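Local coordinates for protein citryl-spermidine/3,4-dihydroxybenzoyl-citryl-spermidine:spermidine ligase (Bacillus anthracis, PDB 3TO3) that catalyses the ATP-dependent condensation of spermidine with citryl-spermidine intermediates in the biosynthesis of the siderophore petrobactin, at residues B[30-35]-B[101-106]; B[38-43]-B[106-111]; B[66-71]-B[87-92]; B[115-120]-B[577-582]. All blocks are in the same frame, centred on the assembly; numbering follows the deposited sequence. Where two conformers were deposited one is given.

Overall arrangement
The four contacts gather around helix 100-110. Interactions 1 and 2 use successive parts of this helix, their centres about 8 Å apart, and Glu-106 belongs to both. The same residue reaches interaction 3, a strand pair centred about 12 Å from interaction 1, where it binds Tyr-68 and Arg-89. Interaction 4 lies about 13 Å from interaction 2, centre to centre, and touches the helix through Phe-108, on which Leu-118 and Leu-577 pack; its nearest atoms stay about 12 Å from interaction 3. All four lie away from the ATP and magnesium sites, although Gln-30, in interaction 1, hydrogen-bonds the backbone oxygen of His-161, a residue of the ATP pocket.

Interaction 1: B[30-35]-B[101-106]; sequences QLVESL and AQFLEE
Phe-103 faces Leu-31, Val-32 and Leu-35, three residues of the neighbouring helix that together receive its ring. Its CB already points toward segment 30-35, and CG stands anti to the backbone N (chi1 170°). From there each atom along one side finds a methyl group: CD2 of Phe-103 meets CD2 of Leu-31 at 4.0 Å, CE2 touches both CG2 of Val-32 and CD1 of Leu-35, and CZ, at the tip, comes within 3.6 Å of Val-32 CG2. Leu-35 CD1 sits at the ring edge, near its plane and 4.1 Å from CE2 of Phe-103, while the Leu-31 and Val-32 methyls approach obliquely. The two helices, 18-37 and 100-110, run almost parallel in this region, with segment axes 20° apart and 12.4 Å from each other. That wide separation is bridged by large apolar side chains in a helical layer beside the antiparallel sheet whose first strand is 44-47 and whose last is 94-96. Leu-104 is the other residue of helix 100-110 in the contact. It reaches toward Leu-31 tip to tip, the CD2 atoms of Leu-31 and Leu-104 being 3.8 Å apart, and the same methyl of Leu-104 touches CD1 of Leu-35 at 4.0 Å. Leu-125 of helix 115-138 packs against both Leu-31 and Leu-104, and the ring of Phe-103 also makes an edge-to-face contact with Tyr-68. Within helix 100-110, NE2 of Gln-102 donates to OE2 of Glu-106 at 3.0 Å, meeting this oxygen from above the carboxylate plane.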
loop_
_atom_site.group_PDB
_atom_site.type_symbol
_atom_site.label_atom_id
_atom_site.label_comp_id
_atom_site.label_asym_id
_atom_site.label_seq_id
_atom_site.Cartn_x
_atom_site.Cartn_y
_atom_site.Cartn_z
ATOM N N GLN B 30 22.093 5.350 12.602
ATOM C CA GLN B 30 22.068 6.263 11.465
ATOM C C GLN B 30 20.933 7.271 11.723
ATOM O O GLN B 30 21.111 8.466 11.498
ATOM C CB GLN B 30 21.942 5.528 10.110
ATOM C CG GLN B 30 23.159 4.590 9.813
ATOM C CD GLN B 30 23.168 3.956 8.409
ATOM O OE1 GLN B 30 24.007 3.086 8.110
ATOM N NE2 GLN B 30 22.264 4.414 7.534
ATOM N N LEU B 31 19.812 6.800 12.280
ATOM C CA LEU B 31 18.699 7.709 12.627
ATOM C C LEU B 31 19.138 8.837 13.575
ATOM O O LEU B 31 18.911 10.006 13.301
ATOM C CB LEU B 31 17.506 6.957 13.220
ATOM C CG LEU B 31 16.269 7.750 13.685
ATOM C CD1 LEU B 31 15.622 8.553 12.557
ATOM C CD2 LEU B 31 15.244 6.794 14.270
ATOM N N VAL B 32 19.772 8.480 14.687
ATOM C CA VAL B 32 20.103 9.469 15.672
ATOM C C VAL B 32 21.150 10.428 15.088
ATOM O O VAL B 32 21.022 11.637 15.220
ATOM C CB VAL B 32 20.533 8.812 17.030
ATOM C CG1 VAL B 32 21.048 9.858 18.003
ATOM C CG2 VAL B 32 19.337 8.044 17.655
ATOM N N GLU B 33 22.147 9.883 14.398
ATOM C CA GLU B 33 23.154 10.696 13.711
ATOM C C GLU B 33 22.540 11.756 12.839
ATOM O O GLU B 33 22.940 12.923 12.896
ATOM C CB GLU B 33 24.120 9.833 12.877
ATOM C CG GLU B 33 25.027 8.993 13.759
ATOM C CD GLU B 33 25.967 8.051 12.993
ATOM O OE1 GLU B 33 25.894 7.983 11.734
ATOM O OE2 GLU B 33 26.792 7.373 13.670
ATOM N N SER B 34 21.555 11.380 12.037
ATOM C CA SER B 34 20.998 12.380 11.131
ATOM C C SER B 34 20.017 13.336 11.831
ATOM O O SER B 34 19.931 14.501 11.436
ATOM C CB SER B 34 20.401 11.772 9.848
ATOM O OG SER B 34 19.241 11.029 10.132
ATOM N N LEU B 35 19.310 12.877 12.869
ATOM C CA LEU B 35 18.414 13.795 13.598
ATOM C C LEU B 35 19.239 14.892 14.306
ATOM O O LEU B 35 18.869 16.051 14.290
ATOM C CB LEU B 35 17.523 13.060 14.596
ATOM C CG LEU B 35 16.469 12.087 14.041
ATOM C CD1 LEU B 35 15.843 11.327 15.176
ATOM C CD2 LEU B 35 15.411 12.820 13.270
ATOM N N ALA B 101 9.910 2.723 16.815
ATOM C CA ALA B 101 8.680 3.500 16.890
ATOM C C ALA B 101 8.574 4.275 18.209
ATOM O O ALA B 101 8.190 5.454 18.214
ATOM C CB ALA B 101 7.428 2.603 16.682
ATOM N N GLN B 102 8.895 3.608 19.321
ATOM C CA GLN B 102 8.824 4.246 20.634
ATOM C C GLN B 102 9.828 5.398 20.759
ATOM O O GLN B 102 9.482 6.492 21.259
ATOM C CB GLN B 102 9.034 3.222 21.773
ATOM C CG GLN B 102 8.647 3.744 23.155
ATOM C CD GLN B 102 9.089 2.830 24.294
ATOM O OE1 GLN B 102 9.550 1.701 24.072
ATOM N NE2 GLN B 102 8.944 3.320 25.535
ATOM N N PHE B 103 11.065 5.148 20.322
ATOM C CA PHE B 103 12.069 6.193 20.327
ATOM C C PHE B 103 11.491 7.409 19.584
ATOM O O PHE B 103 11.425 8.502 20.130
ATOM C CB PHE B 103 13.400 5.719 19.707
ATOM C CG PHE B 103 14.386 6.840 19.477
ATOM C CD1 PHE B 103 15.071 7.409 20.539
ATOM C CD2 PHE B 103 14.589 7.361 18.200
ATOM C CE1 PHE B 103 15.963 8.464 20.339
ATOM C CE2 PHE B 103 15.467 8.419 17.997
ATOM C CZ PHE B 103 16.155 8.972 19.076
ATOM N N LEU B 104 11.033 7.219 18.351
ATOM C CA LEU B 104 10.532 8.361 17.578
ATOM C C LEU B 104 9.265 8.982 18.187
ATOM O O LEU B 104 9.111 10.204 18.210
ATOM C CB LEU B 104 10.346 8.013 16.096
ATOM C CG LEU B 104 11.645 7.884 15.290
ATOM C CD1 LEU B 104 11.374 7.595 13.822
ATOM C CD2 LEU B 104 12.457 9.145 15.383
ATOM N N GLU B 105 8.356 8.156 18.686
ATOM C CA GLU B 105 7.154 8.713 19.308
ATOM C C GLU B 105 7.486 9.579 20.524
ATOM O O GLU B 105 6.914 10.651 20.694
ATOM C CB GLU B 105 6.148 7.616 19.679
ATOM C CG GLU B 105 5.310 7.154 18.506
ATOM C CD GLU B 105 4.729 5.766 18.694
ATOM O OE1 GLU B 105 4.937 5.154 19.775
ATOM O OE2 GLU B 105 4.071 5.286 17.737
ATOM N N GLU B 106 8.405 9.112 21.368
ATOM C CA GLU B 106 8.723 9.829 22.604
ATOM C C GLU B 106 9.487 11.128 22.317
ATOM O O GLU B 106 9.197 12.175 22.866
ATOM C CB GLU B 106 9.454 8.906 23.594
ATOM C CG GLU B 106 8.609 7.674 23.920
ATOM C CD GLU B 106 9.114 6.819 25.083
ATOM O OE1 GLU B 106 10.339 6.714 25.267
ATOM O OE2 GLU B 106 8.265 6.237 25.810
#

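Interaction 2: B[38-43]-B[106-111]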
loop_
_atom_site.group_PDB
_atom_site.type_symbol
_atom_site.label_atom_id
_atom_site.label_comp_id
_atom_site.label_asym_id
_atom_site.label_seq_id
_atom_site.Cartn_x
_atom_site.Cartn_y
_atom_site.Cartn_z
ATOM N N GLU B 38 21.234 17.226 11.431
ATOM C CA GLU B 38 20.443 18.199 10.672
ATOM C C GLU B 38 19.741 19.170 11.622
ATOM O O GLU B 38 19.007 20.034 11.192
ATOM C CB GLU B 38 19.395 17.482 9.806
ATOM C CG GLU B 38 19.991 16.580 8.774
ATOM C CD GLU B 38 18.965 15.881 7.866
ATOM O OE1 GLU B 38 17.772 16.294 7.811
ATOM O OE2 GLU B 38 19.374 14.898 7.194
ATOM N N GLY B 39 19.935 18.988 12.923
ATOM C CA GLY B 39 19.328 19.854 13.923
ATOM C C GLY B 39 17.840 19.628 14.100
ATOM O O GLY B 39 17.159 20.491 14.593
ATOM N N ILE B 40 17.317 18.485 13.675
ATOM C CA ILE B 40 15.900 18.210 13.881
ATOM C C ILE B 40 15.618 18.114 15.386
ATOM O O ILE B 40 14.551 18.508 15.849
ATOM C CB ILE B 40 15.469 16.918 13.156
ATOM C CG1 ILE B 40 15.592 17.119 11.646
ATOM C CG2 ILE B 40 14.034 16.516 13.525
ATOM C CD1 ILE B 40 15.640 15.847 10.866
ATOM N N ILE B 41 16.581 17.578 16.137
ATOM C CA ILE B 41 16.548 17.607 17.591
ATOM C C ILE B 41 17.841 18.279 18.088
ATOM O O ILE B 41 18.894 18.261 17.421
ATOM C CB ILE B 41 16.464 16.183 18.192
ATOM C CG1 ILE B 41 17.655 15.366 17.698
ATOM C CG2 ILE B 41 15.183 15.495 17.788
ATOM C CD1 ILE B 41 17.762 14.003 18.324
ATOM N N THR B 42 17.773 18.857 19.275
ATOM C CA THR B 42 18.907 19.607 19.803
ATOM C C THR B 42 19.187 19.099 21.215
ATOM O O THR B 42 18.824 19.721 22.194
ATOM C CB THR B 42 18.620 21.132 19.777
ATOM O OG1 THR B 42 17.327 21.376 20.342
ATOM C CG2 THR B 42 18.597 21.672 18.312
ATOM N N PRO B 43 19.840 17.946 21.317
ATOM C CA PRO B 43 20.066 17.359 22.641
ATOM C C PRO B 43 20.996 18.231 23.468
ATOM O O PRO B 43 21.636 19.100 22.899
ATOM C CB PRO B 43 20.723 16.016 22.313
ATOM C CG PRO B 43 21.350 16.228 20.961
ATOM C CD PRO B 43 20.410 17.129 20.230
ATOM N N GLU B 106 8.405 9.112 21.368
ATOM C CA GLU B 106 8.723 9.829 22.604
ATOM C C GLU B 106 9.487 11.128 22.317
ATOM O O GLU B 106 9.197 12.175 22.866
ATOM C CB GLU B 106 9.454 8.906 23.594
ATOM C CG GLU B 106 8.609 7.674 23.920
ATOM C CD GLU B 106 9.114 6.819 25.083
ATOM O OE1 GLU B 106 10.339 6.714 25.267
ATOM O OE2 GLU B 106 8.265 6.237 25.810
ATOM N N VAL B 107 10.450 11.053 21.419
ATOM C CA VAL B 107 11.202 12.220 21.012
ATOM C C VAL B 107 10.346 13.288 20.315
ATOM O O VAL B 107 10.565 14.479 20.482
ATOM C CB VAL B 107 12.388 11.748 20.132
ATOM C CG1 VAL B 107 12.923 12.860 19.258
ATOM C CG2 VAL B 107 13.446 11.195 21.037
ATOM N N PHE B 108 9.353 12.864 19.546
ATOM C CA PHE B 108 8.484 13.819 18.861
ATOM C C PHE B 108 7.218 14.264 19.634
ATOM O O PHE B 108 6.348 14.961 19.086
ATOM C CB PHE B 108 8.242 13.417 17.399
ATOM C CG PHE B 108 9.511 13.451 16.558
ATOM C CD1 PHE B 108 10.225 14.634 16.399
ATOM C CD2 PHE B 108 10.001 12.312 15.953
ATOM C CE1 PHE B 108 11.400 14.676 15.649
ATOM C CE2 PHE B 108 11.188 12.349 15.187
ATOM C CZ PHE B 108 11.883 13.532 15.040
ATOM N N ARG B 109 7.098 13.841 20.891
ATOM C CA ARG B 109 6.112 14.461 21.767
ATOM C C ARG B 109 6.667 15.814 22.245
ATOM O O ARG B 109 5.931 16.735 22.571
ATOM C CB ARG B 109 5.778 13.575 22.963
ATOM C CG ARG B 109 4.979 12.354 22.625
ATOM C CD ARG B 109 4.163 11.838 23.833
ATOM N NE ARG B 109 3.371 10.681 23.419
ATOM C CZ ARG B 109 3.860 9.455 23.249
ATOM N NH1 ARG B 109 5.144 9.198 23.490
ATOM N NH2 ARG B 109 3.059 8.475 22.849
ATOM N N VAL B 110 7.984 15.900 22.329
ATOM C CA VAL B 110 8.662 17.125 22.692
ATOM C C VAL B 110 8.840 18.049 21.497
ATOM O O VAL B 110 8.640 19.248 21.598
ATOM C CB VAL B 110 10.024 16.796 23.323
ATOM C CG1 VAL B 110 10.829 18.048 23.542
ATOM C CG2 VAL B 110 9.828 16.022 24.632
ATOM N N VAL B 111 9.214 17.480 20.358
ATOM C CA VAL B 111 9.526 18.258 19.165
ATOM C C VAL B 111 8.462 18.025 18.092
ATOM O O VAL B 111 8.241 16.903 17.697
ATOM C CB VAL B 111 10.924 17.839 18.618
ATOM C CG1 VAL B 111 11.111 18.268 17.153
ATOM C CG2 VAL B 111 12.023 18.403 19.506
#
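Ile-40 and Ile-41 follow a Schellman motif closing helix 18-37, with Gly-39 at positive phi (74°), and the turned chain runs beside segment 106-111 with the CA atoms of Ile-41 and Val-111 7.2 Å apart. The two isoleucines engage different partners through the same kind of branch. CG2 of Ile-40 comes to the edge of the Phe-108 ring, near its plane, 3.9 Å from CE1 and 4.0 Å from CZ of that residue. CG2 of Ile-41 instead meets CG1 of Val-107 at 3.8 Å, the two side chains crossing at about a right angle. In Ile-41 the longer branch occupies the crowded position between N and the carbonyl carbon (chi1 58°), which leaves CG2 beside the backbone N and directed at the valine. Val-107 CG1 also lies over the centre of the Phe-108 ring, 4.2 Å above its plane. Leu-35 of helix 18-37 packs on both isoleucines and on Phe-108. Val-111 completes the contact by placing CG1 3.7 Å from the carbonyl O of Ile-40. No hydrogen bond spans the two segments, so their cohesion rests on the fit of branched apolar groups and an aromatic edge, without directional polar links.

Interaction 3: B[66-71]-B[87-92]; sequences VTYECY and IVRVQD
Thr-67 and Val-90 exchange a reciprocal pair of backbone hydrogen bonds, the shorter from Val-90 N to Thr-67 O at 2.6 Å. Glu-69 and Val-88 form the next hydrogen-bonded pair, with Glu-69 N 2.8 Å from Val-88 O. Between them Tyr-68 and Arg-89 make a non-hydrogen-bonded pair, and Tyr-68 CA approaches Val-88 O at 3.2 Å in a CA-H...O contact. Both side chains turn their polar ends to Glu-106 of helix 100-110, which hydrogen-bonds Tyr-68 OH and forms a salt bridge with Arg-89 NE. Arg-89 is extended from CG to NE (chi2 180°, chi3 -173°) and passes obliquely beside the phenol, Tyr-68 CE1 lying 3.5 Å from Arg-89 CB. The tyrosine OH comes to the guanidinium edge in its plane, while CG2 of Val-66 lies over the centre of one face, 3.5 Å above its plane. Beyond Tyr-68, Cys-70 CB meets CG1 of Ile-87 at 3.9 Å. On the other side of the sheet Glu-69 CD rests 3.9 Å from Val-90 CG2. This is an antiparallel ladder of a beta sheet, with one face, bearing Tyr-68 and Arg-89, covered by helix 100-110.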
loop_
_atom_site.group_PDB
_atom_site.type_symbol
_atom_site.label_atom_id
_atom_site.label_comp_id
_atom_site.label_asym_id
_atom_site.label_seq_id
_atom_site.Cartn_x
_atom_site.Cartn_y
_atom_site.Cartn_z
ATOM N N VAL B 66 11.296 11.384 29.715
ATOM C CA VAL B 66 12.201 10.280 29.498
ATOM C C VAL B 66 13.421 10.892 28.831
ATOM O O VAL B 66 13.330 11.964 28.245
ATOM C CB VAL B 66 11.542 9.229 28.590
ATOM C CG1 VAL B 66 11.584 9.680 27.144
ATOM C CG2 VAL B 66 12.223 7.909 28.735
ATOM N N THR B 67 14.565 10.226 28.924
ATOM C CA THR B 67 15.793 10.707 28.299
ATOM C C THR B 67 16.476 9.570 27.545
ATOM O O THR B 67 16.581 8.460 28.062
ATOM C CB THR B 67 16.751 11.324 29.352
ATOM O OG1 THR B 67 16.361 12.674 29.601
ATOM C CG2 THR B 67 18.178 11.348 28.858
ATOM N N TYR B 68 16.934 9.852 26.323
ATOM C CA TYR B 68 17.797 8.930 25.581
ATOM C C TYR B 68 19.246 9.390 25.598
ATOM O O TYR B 68 19.525 10.553 25.341
ATOM C CB TYR B 68 17.310 8.769 24.151
ATOM C CG TYR B 68 15.969 8.102 24.074
ATOM C CD1 TYR B 68 15.879 6.731 24.007
ATOM C CD2 TYR B 68 14.787 8.840 24.109
ATOM C CE1 TYR B 68 14.678 6.105 23.952
ATOM C CE2 TYR B 68 13.552 8.211 24.056
ATOM C CZ TYR B 68 13.521 6.832 23.959
ATOM O OH TYR B 68 12.350 6.130 23.892
ATOM N N GLU B 69 20.161 8.471 25.897
ATOM C CA GLU B 69 21.564 8.814 26.102
ATOM C C GLU B 69 22.451 8.044 25.162
ATOM O O GLU B 69 22.244 6.860 24.942
ATOM C CB GLU B 69 22.019 8.451 27.512
ATOM C CG GLU B 69 21.576 9.399 28.594
ATOM C CD GLU B 69 22.149 9.042 29.971
ATOM O OE1 GLU B 69 22.972 8.090 30.074
ATOM O OE2 GLU B 69 21.767 9.719 30.953
ATOM N N CYS B 70 23.454 8.716 24.627
ATOM C CA CYS B 70 24.493 8.029 23.892
ATOM C C CYS B 70 25.744 8.876 23.788
ATOM O O CYS B 70 25.681 10.091 23.934
ATOM C CB CYS B 70 23.997 7.636 22.504
ATOM S SG CYS B 70 23.383 8.977 21.550
ATOM N N TYR B 71 26.872 8.214 23.532
ATOM C CA TYR B 71 28.145 8.870 23.330
ATOM C C TYR B 71 28.460 8.956 21.827
ATOM O O TYR B 71 28.170 8.038 21.065
ATOM C CB TYR B 71 29.255 8.104 24.054
ATOM C CG TYR B 71 29.326 8.363 25.556
ATOM C CD1 TYR B 71 28.747 7.482 26.471
ATOM C CD2 TYR B 71 29.976 9.481 26.058
ATOM C CE1 TYR B 71 28.815 7.715 27.853
ATOM C CE2 TYR B 71 30.057 9.724 27.435
ATOM C CZ TYR B 71 29.466 8.841 28.326
ATOM O OH TYR B 71 29.562 9.070 29.701
ATOM N N ILE B 87 22.107 3.261 22.022
ATOM C CA ILE B 87 21.179 4.270 22.462
ATOM C C ILE B 87 20.279 3.753 23.573
ATOM O O ILE B 87 19.511 2.798 23.385
ATOM C CB ILE B 87 20.391 4.819 21.273
ATOM C CG1 ILE B 87 21.355 5.620 20.376
ATOM C CG2 ILE B 87 19.222 5.684 21.754
ATOM C CD1 ILE B 87 21.200 5.335 18.979
ATOM N N VAL B 88 20.408 4.391 24.737
ATOM C CA VAL B 88 19.807 3.927 25.981
ATOM C C VAL B 88 18.676 4.837 26.434
ATOM O O VAL B 88 18.811 6.076 26.449
ATOM C CB VAL B 88 20.854 3.892 27.110
ATOM C CG1 VAL B 88 20.232 3.404 28.387
ATOM C CG2 VAL B 88 22.009 3.000 26.705
ATOM N N ARG B 89 17.558 4.219 26.799
ATOM C CA ARG B 89 16.425 4.953 27.328
ATOM C C ARG B 89 16.494 5.026 28.850
ATOM O O ARG B 89 16.503 4.003 29.535
ATOM C CB ARG B 89 15.126 4.279 26.908
ATOM C CG ARG B 89 13.846 5.004 27.354
ATOM C CD ARG B 89 12.659 4.227 26.858
ATOM N NE ARG B 89 11.368 4.872 27.053
ATOM C CZ ARG B 89 10.628 4.755 28.151
ATOM N NH1 ARG B 89 11.073 4.049 29.194
ATOM N NH2 ARG B 89 9.446 5.353 28.211
ATOM N N VAL B 90 16.533 6.240 29.384
ATOM C CA VAL B 90 16.605 6.431 30.830
ATOM C C VAL B 90 15.336 7.029 31.427
ATOM O O VAL B 90 14.975 8.175 31.129
ATOM C CB VAL B 90 17.750 7.353 31.193
ATOM C CG1 VAL B 90 17.911 7.410 32.708
ATOM C CG2 VAL B 90 19.011 6.862 30.510
ATOM N N GLN B 91 14.621 6.233 32.216
ATOM C CA GLN B 91 13.560 6.783 33.026
ATOM C C GLN B 91 13.733 6.394 34.486
ATOM O O GLN B 91 14.215 7.173 35.311
ATOM C CB GLN B 91 12.226 6.271 32.501
ATOM C CG GLN B 91 11.022 6.775 33.258
ATOM C CD GLN B 91 9.763 6.547 32.463
ATOM O OE1 GLN B 91 9.340 5.401 32.257
ATOM N NE2 GLN B 91 9.178 7.635 31.961
ATOM N N ASP B 92 13.370 5.164 34.805
ATOM C CA ASP B 92 13.609 4.678 36.145
ATOM C C ASP B 92 14.952 3.982 36.098
ATOM O O ASP B 92 15.895 4.398 36.767
ATOM C CB ASP B 92 12.480 3.768 36.633
ATOM C CG ASP B 92 11.301 4.554 37.203
ATOM O OD1 ASP B 92 11.444 5.783 37.414
ATOM O OD2 ASP B 92 10.239 3.939 37.455
#

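Interaction 4: B[115-120]-B[577-582]; sequences QTKLDS and LYIDVE
Lys-117 and Leu-118, in the first turns of helix 115-138, lie against Leu-577, Tyr-578 and Ile-579 of the loop joining strands 566-570 and 585-589, so that the contact ties an early helix to a part of the chain more than 450 residues later. Lys-117 does most of the touching, and does so alongside the loop backbone. Its CB rests 3.7 Å from the carbonyl carbon of Leu-577, and CD meets the CD1 methyl of Ile-579 at 3.8 Å, the two side chains passing obliquely. Bends at chi2 (-87°) and chi3 (-65°) fold the chain and set CE 3.2 Å from Tyr-578 O. Beyond it NZ is 3.6 Å from that same oxygen of Tyr-578, without forming a hydrogen bond. On the buried side, CD1 of Leu-118 approaches CD2 of Leu-577 at 4.3 Å; both leucines also pack on Phe-108 of helix 100-110. Leu-577 is further joined by a backbone hydrogen bond to Glu-114, just before the helix. The lysine thus serves chiefly through its aliphatic stem, while the closeness of its charged end to a carbonyl dipole may add a modest electrostatic attraction to what is otherwise van der Waals packing.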
loop_
_atom_site.group_PDB
_atom_site.type_symbol
_atom_site.label_atom_id
_atom_site.label_comp_id
_atom_site.label_asym_id
_atom_site.label_seq_id
_atom_site.Cartn_x
_atom_site.Cartn_y
_atom_site.Cartn_z
ATOM N N GLN B 115 2.427 14.371 11.833
ATOM C CA GLN B 115 2.070 13.045 12.326
ATOM C C GLN B 115 2.032 12.025 11.212
ATOM O O GLN B 115 2.605 10.950 11.305
ATOM C CB GLN B 115 0.678 13.092 12.952
ATOM C CG GLN B 115 0.320 11.806 13.660
ATOM C CD GLN B 115 1.350 11.453 14.711
ATOM O OE1 GLN B 115 1.623 12.253 15.610
ATOM N NE2 GLN B 115 1.952 10.267 14.590
ATOM N N THR B 116 1.308 12.388 10.166
ATOM C CA THR B 116 1.259 11.642 8.930
ATOM C C THR B 116 2.653 11.269 8.395
ATOM O O THR B 116 2.902 10.115 8.067
ATOM C CB THR B 116 0.507 12.475 7.880
ATOM O OG1 THR B 116 -0.852 12.051 7.847
ATOM C CG2 THR B 116 1.119 12.315 6.505
ATOM N N LYS B 117 3.554 12.240 8.295
ATOM C CA LYS B 117 4.883 11.953 7.773
ATOM C C LYS B 117 5.620 11.060 8.767
ATOM O O LYS B 117 6.251 10.097 8.363
ATOM C CB LYS B 117 5.663 13.234 7.476
ATOM C CG LYS B 117 4.890 14.257 6.643
ATOM C CD LYS B 117 5.051 14.000 5.158
ATOM C CE LYS B 117 6.496 14.196 4.749
ATOM N NZ LYS B 117 6.778 14.009 3.293
ATOM N N LEU B 118 5.503 11.366 10.061
ATOM C CA LEU B 118 6.088 10.525 11.115
ATOM C C LEU B 118 5.687 9.039 11.008
ATOM O O LEU B 118 6.518 8.152 11.093
ATOM C CB LEU B 118 5.678 11.052 12.489
ATOM C CG LEU B 118 6.312 10.298 13.666
ATOM C CD1 LEU B 118 7.832 10.308 13.505
ATOM C CD2 LEU B 118 5.913 10.910 15.013
ATOM N N ASP B 119 4.403 8.767 10.823
ATOM C CA ASP B 119 3.960 7.385 10.661
ATOM C C ASP B 119 4.606 6.675 9.460
ATOM O O ASP B 119 5.095 5.563 9.605
ATOM C CB ASP B 119 2.429 7.322 10.569
ATOM C CG ASP B 119 1.744 7.851 11.838
ATOM O OD1 ASP B 119 2.293 7.624 12.954
ATOM O OD2 ASP B 119 0.661 8.493 11.709
ATOM N N SER B 120 4.583 7.287 8.273
ATOM C CA SER B 120 5.275 6.699 7.122
ATOM C C SER B 120 6.754 6.427 7.375
ATOM O O SER B 120 7.285 5.374 7.026
ATOM C CB SER B 120 5.145 7.618 5.917
ATOM O OG SER B 120 3.787 7.662 5.564
ATOM N N LEU B 577 10.014 14.253 7.550
ATOM C CA LEU B 577 9.130 14.617 8.675
ATOM C C LEU B 577 8.182 15.816 8.489
ATOM O O LEU B 577 7.456 16.165 9.417
ATOM C CB LEU B 577 9.951 14.793 9.954
ATOM C CG LEU B 577 10.957 13.651 10.142
ATOM C CD1 LEU B 577 12.024 14.062 11.106
ATOM C CD2 LEU B 577 10.273 12.354 10.573
ATOM N N TYR B 578 8.222 16.487 7.335
ATOM C CA TYR B 578 7.379 17.684 7.119
ATOM C C TYR B 578 6.727 17.690 5.745
ATOM O O TYR B 578 7.335 17.251 4.767
ATOM C CB TYR B 578 8.190 18.982 7.318
ATOM C CG TYR B 578 8.750 19.091 8.709
ATOM C CD1 TYR B 578 8.019 19.687 9.733
ATOM C CD2 TYR B 578 9.977 18.542 9.014
ATOM C CE1 TYR B 578 8.524 19.752 11.017
ATOM C CE2 TYR B 578 10.489 18.588 10.294
ATOM C CZ TYR B 578 9.766 19.195 11.293
ATOM O OH TYR B 578 10.288 19.234 12.566
ATOM N N ILE B 579 5.484 18.159 5.671
ATOM C CA ILE B 579 4.845 18.360 4.381
ATOM C C ILE B 579 5.546 19.558 3.766
ATOM O O ILE B 579 6.177 19.482 2.706
ATOM C CB ILE B 579 3.342 18.709 4.545
ATOM C CG1 ILE B 579 2.552 17.563 5.210
ATOM C CG2 ILE B 579 2.730 19.127 3.207
ATOM C CD1 ILE B 579 2.210 16.378 4.297
ATOM N N ASP B 580 5.507 20.649 4.513
ATOM C CA ASP B 580 6.028 21.919 4.056
ATOM C C ASP B 580 7.023 22.395 5.094
ATOM O O ASP B 580 6.835 22.166 6.292
ATOM C CB ASP B 580 4.884 22.941 3.909
ATOM C CG ASP B 580 4.515 23.221 2.449
ATOM O OD1 ASP B 580 5.440 23.356 1.608
ATOM O OD2 ASP B 580 3.297 23.309 2.150
ATOM N N VAL B 581 8.081 23.052 4.637
ATOM C CA VAL B 581 9.041 23.644 5.552
ATOM C C VAL B 581 9.748 24.821 4.880
ATOM O O VAL B 581 9.744 24.937 3.654
ATOM C CB VAL B 581 10.042 22.582 6.072
ATOM C CG1 VAL B 581 11.359 22.642 5.302
ATOM C CG2 VAL B 581 10.264 22.756 7.575
ATOM N N GLU B 582 10.349 25.699 5.675
ATOM C CA GLU B 582 10.965 26.897 5.120
ATOM C C GLU B 582 12.277 26.647 4.375
ATOM O O GLU B 582 12.506 27.245 3.327
ATOM C CB GLU B 582 11.179 27.949 6.204
ATOM C CG GLU B 582 10.748 29.346 5.790
ATOM C CD GLU B 582 11.513 30.434 6.518
ATOM O OE1 GLU B 582 11.895 30.218 7.688
ATOM O OE2 GLU B 582 11.744 31.503 5.915
#